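Local coordinates for Rbsd/fucu transport protein family protein (Streptococcus pneumoniae, PDB 4A34) that binds L-fucose at the interface between subunits and, as a fucose mutarotase, probably speeds the interconversion of the sugar's alpha and beta anomers, at residues S65-S70 with I134-V139; N8-L13 with K41-D46; M74-G79 with S128-I133; L53-L58 with R90-G95. One frame throughout, in Å; residues are numbered along the deposited sequence.

Contact 1 of 4, residues S65-S70 with I134-V139; sequences SYVDSS and ILKKGV. With FUL (beta-L-fucopyranose), chain B.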
# COMPACT_ATOMS: atom_id res chain seq x y z
N SER I 65 -10.03 -36.63 2.19
CA SER I 65 -10.49 -37.93 2.66
C SER I 65 -10.40 -38.05 4.19
O SER I 65 -10.94 -38.98 4.77
CB SER I 65 -9.63 -39.02 2.03
OG SER I 65 -8.34 -39.03 2.62
N TYR I 66 -9.71 -37.10 4.81
CA TYR I 66 -9.38 -37.17 6.24
C TYR I 66 -10.51 -36.69 7.16
O TYR I 66 -10.36 -36.63 8.38
CB TYR I 66 -8.07 -36.42 6.52
CG TYR I 66 -6.83 -37.18 6.09
CD1 TYR I 66 -6.49 -37.32 4.74
CD2 TYR I 66 -6.01 -37.78 7.04
CE1 TYR I 66 -5.36 -38.03 4.35
CE2 TYR I 66 -4.87 -38.50 6.65
CZ TYR I 66 -4.56 -38.62 5.32
OH TYR I 66 -3.45 -39.32 4.96
N VAL I 67 -11.65 -36.36 6.55
CA VAL I 67 -12.84 -35.91 7.29
C VAL I 67 -14.06 -36.57 6.67
O VAL I 67 -13.99 -37.08 5.54
CB VAL I 67 -13.03 -34.35 7.25
CG1 VAL I 67 -11.88 -33.63 7.95
CG2 VAL I 67 -13.21 -33.84 5.82
N ASP I 68 -15.17 -36.54 7.39
CA ASP I 68 -16.42 -37.12 6.92
C ASP I 68 -16.98 -36.35 5.73
O ASP I 68 -17.24 -36.92 4.66
CB ASP I 68 -17.45 -37.18 8.06
CG ASP I 68 -17.38 -38.48 8.85
OD1 ASP I 68 -16.38 -39.24 8.70
OD2 ASP I 68 -18.33 -38.74 9.62
N SER I 69 -17.15 -35.04 5.92
CA SER I 69 -17.72 -34.18 4.89
C SER I 69 -16.67 -33.29 4.23
O SER I 69 -16.11 -32.38 4.87
CB SER I 69 -18.85 -33.34 5.47
OG SER I 69 -19.53 -32.65 4.43
N SER I 70 -16.41 -33.54 2.95
CA SER I 70 -15.51 -32.71 2.17
C SER I 70 -16.30 -31.74 1.29
O SER I 70 -15.72 -30.83 0.70
CB SER I 70 -14.58 -33.58 1.32
OG SER I 70 -15.25 -34.05 0.17
N ILE I 134 -19.15 -25.88 -0.87
CA ILE I 134 -17.83 -25.75 -0.25
C ILE I 134 -17.05 -27.03 -0.46
O ILE I 134 -17.54 -28.12 -0.16
CB ILE I 134 -17.87 -25.44 1.26
CG1 ILE I 134 -18.77 -24.24 1.56
CG2 ILE I 134 -16.45 -25.19 1.78
CD1 ILE I 134 -18.98 -23.99 3.01
N LEU I 135 -15.85 -26.88 -1.01
CA LEU I 135 -14.97 -28.00 -1.31
C LEU I 135 -13.74 -27.89 -0.44
O LEU I 135 -13.21 -26.79 -0.26
CB LEU I 135 -14.57 -27.95 -2.78
CG LEU I 135 -15.68 -27.92 -3.84
CD1 LEU I 135 -15.07 -27.66 -5.20
CD2 LEU I 135 -16.44 -29.25 -3.84
N LYS I 136 -13.31 -29.02 0.11
CA LYS I 136 -12.14 -29.07 0.99
C LYS I 136 -10.99 -29.87 0.36
O LYS I 136 -11.11 -31.07 0.13
CB LYS I 136 -12.52 -29.64 2.37
CG LYS I 136 -11.38 -29.60 3.40
CD LYS I 136 -11.65 -30.53 4.58
CE LYS I 136 -12.24 -29.79 5.77
NZ LYS I 136 -11.25 -28.92 6.43
N LYS I 137 -9.87 -29.19 0.11
CA LYS I 137 -8.72 -29.74 -0.61
C LYS I 137 -8.06 -30.94 0.09
O LYS I 137 -7.73 -30.88 1.28
CB LYS I 137 -7.69 -28.63 -0.89
CG LYS I 137 -6.41 -29.13 -1.54
CD LYS I 137 -5.62 -28.01 -2.20
CE LYS I 137 -4.57 -28.55 -3.14
NZ LYS I 137 -3.94 -27.44 -3.91
N GLY I 138 -7.86 -32.01 -0.68
CA GLY I 138 -7.24 -33.24 -0.18
C GLY I 138 -5.77 -33.36 -0.56
O GLY I 138 -5.24 -32.52 -1.29
N VAL I 139 -5.13 -34.41 -0.07
CA VAL I 139 -3.72 -34.69 -0.33
C VAL I 139 -3.47 -35.03 -1.80
O VAL I 139 -4.28 -35.69 -2.44
CB VAL I 139 -3.21 -35.84 0.57
CG1 VAL I 139 -1.72 -36.04 0.43
CG2 VAL I 139 -3.55 -35.58 2.04
C1 FUL B . -0.70 -32.34 5.88
C2 FUL B . 0.41 -32.57 4.85
O2 FUL B . 1.40 -31.59 5.02
C3 FUL B . 1.01 -33.96 5.12
O3 FUL B . 1.98 -34.32 4.17
C4 FUL B . -0.10 -35.00 5.11
O4 FUL B . -0.67 -35.02 3.83
C5 FUL B . -1.17 -34.62 6.12
C6 FUL B . -2.28 -35.67 6.20
O5 FUL B . -1.70 -33.35 5.75
O1 FUL B . -1.28 -31.07 5.74
O HOH W 1 -7.16 -36.89 0.62

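Contact 2 of 4, residues N8-L13 with K41-D46; sequences NISPDL and KLIRCD. With K (potassium ion), chain C.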
# COMPACT_ATOMS: atom_id res chain seq x y z
N ASN I 8 -11.96 -22.57 -18.26
CA ASN I 8 -12.86 -21.78 -17.42
C ASN I 8 -12.28 -21.54 -16.01
O ASN I 8 -12.97 -21.07 -15.10
CB ASN I 8 -14.25 -22.41 -17.35
CG ASN I 8 -14.21 -23.85 -16.88
OD1 ASN I 8 -13.13 -24.44 -16.73
ND2 ASN I 8 -15.39 -24.43 -16.65
N ILE I 9 -11.00 -21.87 -15.84
CA ILE I 9 -10.28 -21.55 -14.62
C ILE I 9 -9.43 -20.32 -14.88
O ILE I 9 -8.44 -20.38 -15.61
CB ILE I 9 -9.44 -22.74 -14.11
CG1 ILE I 9 -10.38 -23.89 -13.73
CG2 ILE I 9 -8.57 -22.32 -12.92
CD1 ILE I 9 -9.74 -25.00 -12.92
N SER I 10 -9.85 -19.20 -14.29
CA SER I 10 -9.19 -17.91 -14.44
C SER I 10 -7.77 -17.91 -13.88
O SER I 10 -7.43 -18.76 -13.05
CB SER I 10 -10.01 -16.84 -13.73
OG SER I 10 -9.67 -16.77 -12.35
N PRO I 11 -6.93 -16.96 -14.32
CA PRO I 11 -5.55 -16.86 -13.84
C PRO I 11 -5.38 -16.78 -12.31
O PRO I 11 -4.50 -17.44 -11.76
CB PRO I 11 -5.05 -15.58 -14.51
CG PRO I 11 -5.82 -15.52 -15.78
CD PRO I 11 -7.18 -16.04 -15.44
N ASP I 12 -6.21 -15.98 -11.63
CA ASP I 12 -6.11 -15.88 -10.17
C ASP I 12 -6.65 -17.12 -9.47
O ASP I 12 -6.01 -17.65 -8.55
CB ASP I 12 -6.75 -14.61 -9.62
CG ASP I 12 -6.18 -14.22 -8.24
OD1 ASP I 12 -4.96 -14.42 -8.00
OD2 ASP I 12 -6.96 -13.72 -7.40
N LEU I 13 -7.81 -17.62 -9.92
CA LEU I 13 -8.35 -18.88 -9.38
C LEU I 13 -7.33 -20.03 -9.41
O LEU I 13 -7.20 -20.76 -8.44
CB LEU I 13 -9.67 -19.29 -10.08
CG LEU I 13 -10.22 -20.68 -9.71
CD1 LEU I 13 -10.59 -20.77 -8.23
CD2 LEU I 13 -11.40 -21.08 -10.58
N LYS I 41 -10.51 -14.17 0.91
CA LYS I 41 -9.87 -13.87 -0.36
C LYS I 41 -10.92 -14.02 -1.46
O LYS I 41 -11.52 -15.07 -1.59
CB LYS I 41 -8.70 -14.83 -0.57
CG LYS I 41 -7.89 -14.62 -1.84
CD LYS I 41 -6.62 -15.50 -1.83
CE LYS I 41 -5.79 -15.29 -3.09
NZ LYS I 41 -5.18 -13.90 -3.13
N LEU I 42 -11.16 -12.95 -2.22
CA LEU I 42 -12.21 -12.93 -3.25
C LEU I 42 -11.70 -13.13 -4.68
O LEU I 42 -10.79 -12.43 -5.15
CB LEU I 42 -13.00 -11.61 -3.18
CG LEU I 42 -14.14 -11.43 -4.18
CD1 LEU I 42 -15.26 -12.43 -3.93
CD2 LEU I 42 -14.69 -10.03 -4.14
N ILE I 43 -12.30 -14.09 -5.38
CA ILE I 43 -12.10 -14.28 -6.80
C ILE I 43 -13.44 -14.09 -7.48
O ILE I 43 -14.42 -14.72 -7.10
CB ILE I 43 -11.57 -15.68 -7.10
CG1 ILE I 43 -10.22 -15.88 -6.41
CG2 ILE I 43 -11.43 -15.91 -8.62
CD1 ILE I 43 -10.03 -17.27 -5.87
N ARG I 44 -13.50 -13.20 -8.47
CA ARG I 44 -14.75 -12.97 -9.18
C ARG I 44 -14.77 -13.70 -10.52
O ARG I 44 -13.95 -13.43 -11.39
CB ARG I 44 -15.04 -11.47 -9.39
CG ARG I 44 -15.26 -10.66 -8.12
CD ARG I 44 -16.17 -9.46 -8.39
NE ARG I 44 -17.57 -9.87 -8.47
CZ ARG I 44 -18.42 -9.85 -7.45
NH1 ARG I 44 -18.04 -9.40 -6.26
NH2 ARG I 44 -19.67 -10.27 -7.63
N CYS I 45 -15.71 -14.62 -10.67
CA CYS I 45 -15.96 -15.29 -11.94
C CYS I 45 -17.41 -15.09 -12.38
O CYS I 45 -18.14 -16.05 -12.67
CB CYS I 45 -15.59 -16.76 -11.81
SG CYS I 45 -13.83 -16.95 -11.51
N ASP I 46 -17.82 -13.83 -12.44
CA ASP I 46 -19.21 -13.44 -12.69
C ASP I 46 -19.83 -14.05 -13.96
O ASP I 46 -21.06 -14.13 -14.07
CB ASP I 46 -19.34 -11.92 -12.72
CG ASP I 46 -19.09 -11.29 -11.36
OD1 ASP I 46 -19.89 -11.51 -10.44
OD2 ASP I 46 -18.08 -10.56 -11.23
K K C . -13.25 -11.61 -13.04
O HOH W 2 -7.13 -12.72 -4.74
O HOH W 3 -16.08 -10.83 -13.07
O HOH W 4 -11.17 -10.25 -11.48
O HOH W 5 -11.88 -13.62 -14.69

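Contact 3 of 4, residues M74-G79 with S128-I133; sequences MNVVSG and SLYANI. With FUL (beta-L-fucopyranose), chain D.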
# COMPACT_ATOMS: atom_id res chain seq x y z
N MET I 74 -25.93 -25.66 0.78
CA MET I 74 -26.71 -24.80 1.67
C MET I 74 -28.15 -25.27 1.64
O MET I 74 -28.80 -25.20 0.61
CB MET I 74 -26.62 -23.34 1.23
CG MET I 74 -27.52 -22.39 2.03
SD MET I 74 -27.55 -20.70 1.41
CE MET I 74 -25.97 -20.09 2.00
N ASN I 75 -28.64 -25.74 2.79
CA ASN I 75 -30.01 -26.25 2.88
C ASN I 75 -31.07 -25.17 2.67
O ASN I 75 -30.84 -24.00 2.95
CB ASN I 75 -30.24 -26.98 4.20
CG ASN I 75 -31.16 -28.19 4.04
OD1 ASN I 75 -32.01 -28.23 3.14
ND2 ASN I 75 -30.99 -29.18 4.91
N VAL I 76 -32.23 -25.59 2.16
CA VAL I 76 -33.36 -24.69 1.92
C VAL I 76 -34.17 -24.38 3.19
O VAL I 76 -34.22 -25.18 4.12
CB VAL I 76 -34.31 -25.25 0.82
CG1 VAL I 76 -33.57 -25.39 -0.51
CG2 VAL I 76 -34.93 -26.58 1.25
N VAL I 77 -34.80 -23.21 3.21
CA VAL I 77 -35.83 -22.89 4.20
C VAL I 77 -37.17 -23.15 3.54
O VAL I 77 -37.36 -22.80 2.38
CB VAL I 77 -35.73 -21.41 4.65
CG1 VAL I 77 -37.05 -20.90 5.18
CG2 VAL I 77 -34.64 -21.24 5.70
N SER I 78 -38.10 -23.78 4.24
CA SER I 78 -39.44 -24.00 3.68
C SER I 78 -40.27 -22.69 3.69
O SER I 78 -40.19 -21.92 4.64
CB SER I 78 -40.17 -25.15 4.40
OG SER I 78 -40.03 -25.07 5.81
N GLY I 79 -41.05 -22.43 2.63
CA GLY I 79 -41.21 -23.33 1.50
C GLY I 79 -40.49 -22.93 0.22
O GLY I 79 -41.13 -22.60 -0.78
N SER I 128 -29.15 -19.98 -10.40
CA SER I 128 -29.92 -20.98 -9.65
C SER I 128 -29.78 -20.79 -8.14
O SER I 128 -28.69 -20.49 -7.65
CB SER I 128 -29.48 -22.39 -10.05
OG SER I 128 -29.88 -23.32 -9.07
N LEU I 129 -30.88 -20.99 -7.41
CA LEU I 129 -30.89 -20.76 -5.96
C LEU I 129 -30.26 -21.90 -5.16
O LEU I 129 -30.29 -23.05 -5.59
CB LEU I 129 -32.31 -20.51 -5.44
CG LEU I 129 -33.15 -19.33 -5.94
CD1 LEU I 129 -32.30 -18.07 -6.15
CD2 LEU I 129 -33.93 -19.69 -7.20
N TYR I 130 -29.71 -21.56 -4.00
CA TYR I 130 -29.13 -22.52 -3.06
C TYR I 130 -28.12 -23.42 -3.77
O TYR I 130 -28.15 -24.65 -3.64
CB TYR I 130 -30.24 -23.32 -2.38
CG TYR I 130 -31.15 -22.49 -1.49
CD1 TYR I 130 -30.80 -22.22 -0.17
CD2 TYR I 130 -32.36 -21.97 -1.98
CE1 TYR I 130 -31.62 -21.46 0.65
CE2 TYR I 130 -33.19 -21.20 -1.16
CZ TYR I 130 -32.81 -20.96 0.16
OH TYR I 130 -33.61 -20.20 1.00
N ALA I 131 -27.23 -22.78 -4.52
CA ALA I 131 -26.36 -23.46 -5.50
C ALA I 131 -24.90 -23.41 -5.07
O ALA I 131 -24.01 -23.81 -5.82
CB ALA I 131 -26.52 -22.82 -6.88
N ASN I 132 -24.69 -22.93 -3.85
CA ASN I 132 -23.38 -22.73 -3.30
C ASN I 132 -22.76 -24.05 -2.87
O ASN I 132 -23.47 -24.92 -2.38
CB ASN I 132 -23.50 -21.77 -2.12
CG ASN I 132 -24.16 -20.46 -2.49
OD1 ASN I 132 -23.53 -19.60 -3.10
ND2 ASN I 132 -25.43 -20.30 -2.12
N ILE I 133 -21.45 -24.21 -3.04
CA ILE I 133 -20.77 -25.43 -2.64
C ILE I 133 -19.53 -25.06 -1.85
O ILE I 133 -18.94 -24.03 -2.11
CB ILE I 133 -20.33 -26.30 -3.86
CG1 ILE I 133 -21.45 -26.45 -4.89
CG2 ILE I 133 -19.85 -27.67 -3.42
CD1 ILE I 133 -21.03 -27.24 -6.12
C1 FUL D . -28.51 -16.93 -0.30
C2 FUL D . -28.11 -17.31 -1.73
O2 FUL D . -26.76 -17.69 -1.82
C3 FUL D . -28.98 -18.49 -2.15
O3 FUL D . -28.73 -18.86 -3.48
C4 FUL D . -30.45 -18.13 -2.00
O4 FUL D . -30.72 -17.05 -2.85
C5 FUL D . -30.71 -17.71 -0.56
C6 FUL D . -32.19 -17.43 -0.32
O5 FUL D . -29.89 -16.58 -0.28
O1 FUL D . -27.75 -15.85 0.19

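Contact 4 of 4, residues L53-L58 with R90-G95; sequences LLDSIL and RQMIEG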
# COMPACT_ATOMS: atom_id res chain seq x y z
N LEU I 53 -17.68 -24.97 -13.60
CA LEU I 53 -16.55 -24.71 -12.73
C LEU I 53 -16.23 -25.89 -11.79
O LEU I 53 -15.05 -26.14 -11.49
CB LEU I 53 -16.78 -23.43 -11.92
CG LEU I 53 -15.57 -22.79 -11.24
CD1 LEU I 53 -14.50 -22.50 -12.26
CD2 LEU I 53 -15.97 -21.51 -10.53
N LEU I 54 -17.27 -26.60 -11.35
CA LEU I 54 -17.12 -27.73 -10.42
C LEU I 54 -16.37 -28.90 -11.07
O LEU I 54 -15.55 -29.56 -10.43
CB LEU I 54 -18.50 -28.18 -9.91
CG LEU I 54 -18.58 -29.42 -9.00
CD1 LEU I 54 -17.79 -29.23 -7.70
CD2 LEU I 54 -20.03 -29.76 -8.71
N ASP I 55 -16.67 -29.15 -12.34
CA ASP I 55 -16.02 -30.19 -13.11
C ASP I 55 -14.51 -29.92 -13.25
O ASP I 55 -13.68 -30.82 -13.06
CB ASP I 55 -16.69 -30.27 -14.49
CG ASP I 55 -16.33 -31.54 -15.24
OD1 ASP I 55 -16.43 -32.64 -14.65
OD2 ASP I 55 -15.97 -31.43 -16.43
N SER I 56 -14.17 -28.67 -13.56
CA SER I 56 -12.78 -28.26 -13.76
C SER I 56 -11.98 -28.33 -12.47
O SER I 56 -10.83 -28.77 -12.47
CB SER I 56 -12.71 -26.85 -14.34
OG SER I 56 -13.38 -26.76 -15.59
N ILE I 57 -12.60 -27.90 -11.38
CA ILE I 57 -11.96 -27.90 -10.07
C ILE I 57 -11.76 -29.34 -9.58
O ILE I 57 -10.68 -29.67 -9.08
CB ILE I 57 -12.73 -27.01 -9.05
CG1 ILE I 57 -12.62 -25.54 -9.47
CG2 ILE I 57 -12.20 -27.20 -7.64
CD1 ILE I 57 -13.31 -24.55 -8.57
N LEU I 58 -12.78 -30.18 -9.74
CA LEU I 58 -12.68 -31.60 -9.34
C LEU I 58 -11.61 -32.35 -10.13
O LEU I 58 -10.93 -33.25 -9.61
CB LEU I 58 -14.04 -32.31 -9.44
CG LEU I 58 -15.12 -31.90 -8.44
CD1 LEU I 58 -16.41 -32.60 -8.75
CD2 LEU I 58 -14.71 -32.17 -7.00
N ARG I 90 -24.54 -33.70 -7.92
CA ARG I 90 -24.38 -35.08 -7.46
C ARG I 90 -23.85 -35.98 -8.59
O ARG I 90 -22.92 -36.75 -8.37
CB ARG I 90 -25.67 -35.63 -6.83
CG ARG I 90 -25.82 -35.22 -5.36
CD ARG I 90 -26.96 -35.95 -4.67
NE ARG I 90 -28.25 -35.43 -5.08
CZ ARG I 90 -28.99 -34.60 -4.34
NH1 ARG I 90 -28.58 -34.21 -3.14
NH2 ARG I 90 -30.16 -34.17 -4.82
N GLN I 91 -24.44 -35.83 -9.78
CA GLN I 91 -23.95 -36.47 -11.01
C GLN I 91 -22.46 -36.20 -11.26
O GLN I 91 -21.69 -37.10 -11.61
CB GLN I 91 -24.71 -35.93 -12.22
CG GLN I 91 -26.16 -36.33 -12.33
CD GLN I 91 -26.82 -35.73 -13.57
OE1 GLN I 91 -26.41 -34.67 -14.06
NE2 GLN I 91 -27.84 -36.41 -14.07
N MET I 92 -22.07 -34.93 -11.09
CA MET I 92 -20.73 -34.45 -11.33
C MET I 92 -19.76 -35.07 -10.32
O MET I 92 -18.75 -35.65 -10.70
CB MET I 92 -20.73 -32.92 -11.20
CG MET I 92 -19.65 -32.18 -11.97
SD MET I 92 -20.28 -31.33 -13.42
CE MET I 92 -20.06 -32.58 -14.69
N ILE I 93 -20.10 -34.95 -9.04
CA ILE I 93 -19.23 -35.38 -7.94
C ILE I 93 -18.90 -36.86 -7.99
O ILE I 93 -17.73 -37.24 -7.92
CB ILE I 93 -19.83 -35.00 -6.56
CG1 ILE I 93 -19.71 -33.49 -6.34
CG2 ILE I 93 -19.13 -35.76 -5.43
CD1 ILE I 93 -20.61 -32.93 -5.24
N GLU I 94 -19.93 -37.70 -8.10
CA GLU I 94 -19.73 -39.11 -8.43
C GLU I 94 -19.30 -39.10 -9.89
O GLU I 94 -19.83 -38.32 -10.68
CB GLU I 94 -21.05 -39.89 -8.21
CG GLU I 94 -20.92 -41.42 -8.20
CD GLU I 94 -22.20 -42.12 -7.70
OE1 GLU I 94 -22.34 -42.29 -6.46
OE2 GLU I 94 -23.05 -42.50 -8.53
N GLY I 95 -18.32 -39.92 -10.26
CA GLY I 95 -17.76 -39.85 -11.61
C GLY I 95 -16.37 -39.24 -11.64
O GLY I 95 -15.55 -39.58 -12.50

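Contact 1 of 4, residues S65-S70 with I134-V139
Ser70 with Lys136, Val67 with Lys136 and Tyr66 with Val139 form a mixed backbone and apolar contact, which lays the loop between helix 50-60 and strand 71-74 along the end of strand 133-136 and the tail beyond it. Where the strand ends, main chain meets main chain. Lys136 N gives Ser70 O a weak hydrogen bond of 3.1 Å, bent to 134° at the hydrogen, which carries the antiparallel pairing with strand 71-74 one step further. Leu135 CA brings a C-H to the same oxygen. Next along, Val67 CG2 lies 3.9 Å from Lys136 CD, the two side chains crossing at about a right angle. Lysine suits this place because its methylenes can cover a valine while its chain, bent at chi3 and chi4, brings the ammonium to Glu25 in a salt bridge. At the far end Tyr66 CE1 is 3.8 Å from Val139 CG2, and a water accepts from both Ser65 N and Val139 N.

One face of the Tyr66 ring takes the fucose methyl C6, 3.8 Å above its plane and offset toward the rim, while Val139 CG2 approaches O4 of the sugar to 3.4 Å. His22, edge-to-face with Tyr66, hydrogen-bonds the fucose, as do several residues of a neighbouring subunit. The chemistry implies that Tyr66 offers an apolar face to the 6-deoxy methyl, while Val139 packs beside O4.

Contact 2 of 4, residues N8-L13 with K41-D46
Ile43 reaches from strand 42-45 into the first turn of helix 11-19, where it meets Ser10, Asp12 and Leu13. Its CB leaves the strand toward the helix and there divides. CG2, anti to the backbone N, settles 4.1 Å from Leu13 CB and also comes near Ser10 OG. CG1, the other branch, is anti to the carbonyl carbon (chi1 -61°) and passes 4.0 Å from Asp12 OD2. At the tip, CD1 approaches Leu13 CD1. A beta-branched residue suits this place, since its two arms touch successive residues of the helix start.

The helix start is itself well defined. Ser10 is the N-cap, its OG accepting from Leu13 N at 3.2 Å and 160°, and the same OG lies 4.2 Å from Cys45 SG. Asp12, besides meeting Ile43, shares a water with Lys41: the water donates to OD2 and accepts from NZ, bridging opposite charges that do not touch.

On the far side of the strand Arg44 grips Asp46 side-on, with NE and NH2 each meeting one carboxylate oxygen by its syn lone pair; the NE to OD2 distance is 2.9 Å. Potassium is bound by Arg44 O (2.5 Å), by three waters and by Arg44 O of a neighbouring subunit; one of those waters donates to Asp46 OD2. The whole is a helix laid against an edge strand, 42-45, of the chain's mixed sheet, as in an alpha/beta fold, with a metal site joining subunits beside it.

Contact 3 of 4, residues M74-G79 with S128-I133
Val76 and Met74 pack against the ring of Tyr130, joining the loop after strand 71-74 to the loop that leads into strand 133-136. The chief apolar interaction is a CH-pi contact: Val76 CG1 lies over one face of the ring, 4.0 Å from its centroid and 16° off the normal, and CA of the same residue covers that face nearer CE1. A branched side chain suits this place because one methyl, CG1, can be set over the ring face. The second is a Met-aromatic contact, oblique in approach, with Met74 SD 3.9 Å from Tyr130 CD1. Met74 CG is anti to the backbone N (chi1 174°), and the side chain runs beside that of Asn132 in the same direction, SD lying 4.1 Å from ND2. Backbone oxygens add to this: Asn75 O comes 3.5 Å from Tyr130 CE1.

Polar bonds are made to fucose. Tyr130 N donates to O3 at 2.9 Å and Asn132 ND2 to O2 at the same length, each at 152°. OD1 of the same amide accepts from Asp30 N, which settles which end faces the sugar. Tyr130 OH is hydrogen-bonded to Asp80, and so the ring is held at its rim as well.

Sugar carbons stack on the face of Tyr130 opposite Val76, with fucose C4 4.1 Å above the ring centre. Tyr130 is thus clasped between protein and ligand: Val76 backs the ring as a second-shell residue, while neighbouring N-H groups read two hydroxyls of the sugar.

Contact 4 of 4, residues L53-L58 with R90-G95
Leu54 is the first residue of 53-58 to meet helix 85-93, and its CD2 does most of the touching. With CG anti to the backbone N (chi1 176°), this methyl lies 4.1 Å from Met92 CG and about 4.4 Å from Ile93 CG1; the Leu54 and Met92 side chains slide past each other in opposite directions. The same leucine also covers Ile133 and Leu135 of strand 133-136, so a branched apolar side chain here fills the angle between helix, helix and sheet.

Asp55, one position on, meets the far half of Met92 at about a right angle. Its CB lies 3.9 Å from SD, and OD1 comes 3.6 Å from the terminal methyl CE. Methionine is apt at this partly exposed border: its chain, bent at chi2 and chi3, lets the thioether lie over an aliphatic CB while CE reaches the carboxylate. The polar partner of Asp55 OD1 is His96 NE2, which hydrogen-bonds it.

The fold at this point is an alpha/beta layer, in which helices 50-60 and 85-93 lie next to each other against the sheet; Ile93 rests on Ile71 and Phe73 of strand 71-74.

One helical turn after Leu54 comes Leu58, pointing to the same neighbour. CG is anti to the carbonyl carbon (chi1 -69°), and CD1 packs 4.0 Å from Ile93 CA and 4.2 Å from Ile93 CG1, the two side chains crossing obliquely. Past Ile93 the partner helix unwinds at Glu94.

Contacts 1 and 3 contribute to the two sides of the fucose site, yet their centres are about 21 Å apart in one chain: Tyr66 and Val139 of one subunit close over a sugar hydrogen-bonded by Tyr130 and Asn132 of the next, so that each pocket is completed by the assembly. Strand 133-136 connects them directly, since residues 128-133 run on into 134-139. Contact 4 packs on that strand through Leu54, whose CD1 reaches Leu135 CD1 of contact 1 at 4.0 Å and whose CD2 reaches Ile133 CD1 of contact 3 at 3.7 Å. Contact 2 sits across the chain's centre from contact 1 and joins contact 4 through Asn8 OD1 and Ser56 OG, 2.6 Å apart.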